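Local coordinates for protein probable endoglucanase (Gluconacetobacter xylinus, PDB 1WZZ) that probably cleaves internal beta-1,4-glucosidic linkages of cellulose as a secreted family 8 endoglucanase and can hydrolyse carboxymethyl-cellulose, at residues A[24-27]-A[28-32]. Numbering follows the deposited sequence.
With SO4 (sulfate ion), chain B.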
ATOM      1  N   ALA A  24      14.771   4.540 -12.225  1.00 11.51           N
ATOM      2  CA  ALA A  24      15.876   5.489 -12.364  1.00 14.95           C
ATOM      3  C   ALA A  24      15.428   6.909 -12.090  1.00 13.09           C
ATOM      4  O   ALA A  24      16.156   7.698 -11.467  1.00 14.05           O
ATOM      5  CB  ALA A  24      16.500   5.387 -13.747  1.00 13.49           C
ATOM      6  N   ILE A  25      14.221   7.254 -12.542  1.00 11.79           N
ATOM      7  CA  ILE A  25      13.699   8.590 -12.300  1.00 12.66           C
ATOM      8  C   ILE A  25      13.353   8.782 -10.824  1.00 12.51           C
ATOM      9  O   ILE A  25      13.699   9.785 -10.214  1.00 13.70           O
ATOM     10  CB  ILE A  25      12.444   8.859 -13.191  1.00 13.98           C
ATOM     11  CG1 ILE A  25      12.855   8.772 -14.665  1.00 13.58           C
ATOM     12  CG2 ILE A  25      11.837  10.248 -12.865  1.00 13.08           C
ATOM     13  CD1 ILE A  25      11.644   8.730 -15.627  1.00 14.69           C
ATOM     14  N   PHE A  26      12.680   7.797 -10.236  1.00 12.69           N
ATOM     15  CA  PHE A  26      12.305   7.884  -8.836  1.00 12.99           C
ATOM     16  C   PHE A  26      13.546   8.051  -7.934  1.00 14.66           C
ATOM     17  O   PHE A  26      13.576   8.873  -7.014  1.00 15.16           O
ATOM     18  CB  PHE A  26      11.563   6.607  -8.450  1.00 14.46           C
ATOM     19  CG  PHE A  26      10.994   6.631  -7.052  1.00 15.81           C
ATOM     20  CD1 PHE A  26       9.658   6.971  -6.831  1.00 17.93           C
ATOM     21  CD2 PHE A  26      11.773   6.259  -5.983  1.00 16.92           C
ATOM     22  CE1 PHE A  26       9.109   6.923  -5.537  1.00 19.72           C
ATOM     23  CE2 PHE A  26      11.240   6.207  -4.696  1.00 18.41           C
ATOM     24  CZ  PHE A  26       9.903   6.539  -4.482  1.00 19.20           C
ATOM     25  N   ARG A  27      14.551   7.237  -8.212  1.00 14.02           N
ATOM     26  CA  ARG A  27      15.813   7.250  -7.466  1.00 15.98           C
ATOM     27  C   ARG A  27      16.489   8.632  -7.550  1.00 15.01           C
ATOM     28  O   ARG A  27      16.956   9.209  -6.562  1.00 14.86           O
ATOM     29  CB  ARG A  27      16.715   6.166  -8.051  1.00 14.38           C
ATOM     30  CG  ARG A  27      18.122   6.031  -7.418  1.00 17.89           C
ATOM     31  CD  ARG A  27      18.950   4.928  -8.101  1.00 17.55           C
ATOM     32  NE  ARG A  27      19.149   5.160  -9.540  1.00 25.15           N
ATOM     33  CZ  ARG A  27      19.600   4.253 -10.414  1.00 27.79           C
ATOM     34  NH1 ARG A  27      19.913   3.018 -10.023  1.00 29.77           N
ATOM     35  NH2 ARG A  27      19.740   4.579 -11.699  1.00 30.38           N
ATOM     36  N   ALA A  28      16.513   9.176  -8.750  1.00 14.75           N
ATOM     37  CA  ALA A  28      17.142  10.465  -8.951  1.00 15.47           C
ATOM     38  C   ALA A  28      16.466  11.553  -8.146  1.00 16.20           C
ATOM     39  O   ALA A  28      17.131  12.420  -7.567  1.00 18.74           O
ATOM     40  CB  ALA A  28      17.105  10.805 -10.430  1.00 15.24           C
ATOM     41  N   LYS A  29      15.138  11.495  -8.092  1.00 16.11           N
ATOM     42  CA  LYS A  29      14.364  12.502  -7.404  1.00 17.13           C
ATOM     43  C   LYS A  29      14.247  12.352  -5.905  1.00 17.87           C
ATOM     44  O   LYS A  29      14.308  13.343  -5.173  1.00 18.88           O
ATOM     45  CB  LYS A  29      12.928  12.548  -7.956  1.00 21.47           C
ATOM     46  CG  LYS A  29      12.780  13.085  -9.379  1.00 25.50           C
ATOM     47  CD  LYS A  29      11.324  13.103  -9.812  1.00 31.81           C
ATOM     48  CE  LYS A  29      11.174  13.765 -11.181  1.00 33.97           C
ATOM     49  NZ  LYS A  29       9.774  13.688 -11.654  1.00 36.66           N
ATOM     50  N   TYR A  30      14.096  11.112  -5.446  1.00 15.12           N
ATOM     51  CA  TYR A  30      13.791  10.905  -4.033  1.00 17.58           C
ATOM     52  C   TYR A  30      14.719  10.125  -3.118  1.00 18.69           C
ATOM     53  O   TYR A  30      14.476  10.092  -1.905  1.00 20.61           O
ATOM     54  CB  TYR A  30      12.394  10.254  -3.956  1.00 16.43           C
ATOM     55  CG  TYR A  30      11.351  10.970  -4.791  1.00 15.97           C
ATOM     56  CD1 TYR A  30      10.752  10.350  -5.882  1.00 18.22           C
ATOM     57  CD2 TYR A  30      10.985  12.282  -4.495  1.00 17.21           C
ATOM     58  CE1 TYR A  30       9.807  11.026  -6.669  1.00 20.36           C
ATOM     59  CE2 TYR A  30      10.046  12.958  -5.271  1.00 20.15           C
ATOM     60  CZ  TYR A  30       9.465  12.327  -6.345  1.00 19.09           C
ATOM     61  OH  TYR A  30       8.500  13.005  -7.061  1.00 25.63           O
ATOM     62  N   LEU A  31      15.751   9.495  -3.661  1.00 16.72           N
ATOM     63  CA  LEU A  31      16.646   8.707  -2.818  1.00 17.16           C
ATOM     64  C   LEU A  31      17.900   9.473  -2.427  1.00 18.95           C
ATOM     65  O   LEU A  31      18.675   9.883  -3.295  1.00 20.07           O
ATOM     66  CB  LEU A  31      17.034   7.413  -3.539  1.00 17.63           C
ATOM     67  CG  LEU A  31      18.010   6.529  -2.753  1.00 16.84           C
ATOM     68  CD1 LEU A  31      17.418   6.220  -1.376  1.00 15.71           C
ATOM     69  CD2 LEU A  31      18.299   5.251  -3.515  1.00 16.72           C
ATOM     70  N   ARG A  32      18.077   9.694  -1.128  1.00 19.74           N
ATOM     71  CA  ARG A  32      19.281  10.384  -0.617  1.00 21.92           C
ATOM     72  C   ARG A  32      20.399   9.356  -0.481  1.00 23.14           C
ATOM     73  O   ARG A  32      20.145   8.158  -0.335  1.00 21.28           O
ATOM     74  CB  ARG A  32      19.003  11.005   0.754  1.00 23.98           C
ATOM     75  CG  ARG A  32      18.028  12.165   0.734  1.00 28.89           C
ATOM     76  CD  ARG A  32      18.572  13.302  -0.113  1.00 33.40           C
ATOM     77  NE  ARG A  32      17.675  14.452  -0.098  1.00 39.60           N
ATOM     78  CZ  ARG A  32      17.565  15.305   0.917  1.00 41.02           C
ATOM     79  NH1 ARG A  32      18.304  15.146   2.008  1.00 43.92           N
ATOM     80  NH2 ARG A  32      16.700  16.306   0.847  1.00 41.23           N
TER
HETATM   81  S   SO4 B 401      19.821  12.828   4.744  1.00 43.60           S
HETATM   82  O1  SO4 B 401      18.996  11.612   4.580  1.00 45.04           O
HETATM   83  O2  SO4 B 401      18.964  13.971   5.104  1.00 42.73           O
HETATM   84  O3  SO4 B 401      20.501  13.130   3.475  1.00 45.76           O
HETATM   85  O4  SO4 B 401      20.815  12.570   5.802  1.00 43.20           O
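Phe26 and Tyr30, one turn apart, pair as a T-shaped stack: the ring centroids lie 5.1 Å apart with planes at 65°, and the edge of Tyr30 meets the face of Phe26. The touching atom is Tyr30 CD1, above the Phe26 face toward its rim and 3.7 Å from Phe26 CD1. Tyr30 N also donates a hydrogen bond to Phe26 O (2.8 Å), joining the backbones of the same two residues. With an alanine at Phe26, the Tyr30 edge would probably lose the aromatic face it rests on, and a gap is likely to open toward helix 315-331. On another side of the helix, Arg27 CG, anti to the backbone N (chi1 179°), touches Leu31 CD2 at 4.0 Å; the chain then bends at chi3 and NH1 continues to a salt bridge with Asp63. Leu31, the first residue beyond the helix, still gives its N-H to Arg27 O (3.2 Å), which closes the final turn. Ala28 N bonds to Ala24 O (3.1 Å), and Ala28 CB lies 3.4 Å from that same Ala24 O. This C-terminal part of helix 18-30, in an (alpha/alpha)6 barrel, sets Phe26 and Tyr30 against helix 315-331, and Arg27 and Leu31 against helix 64-77.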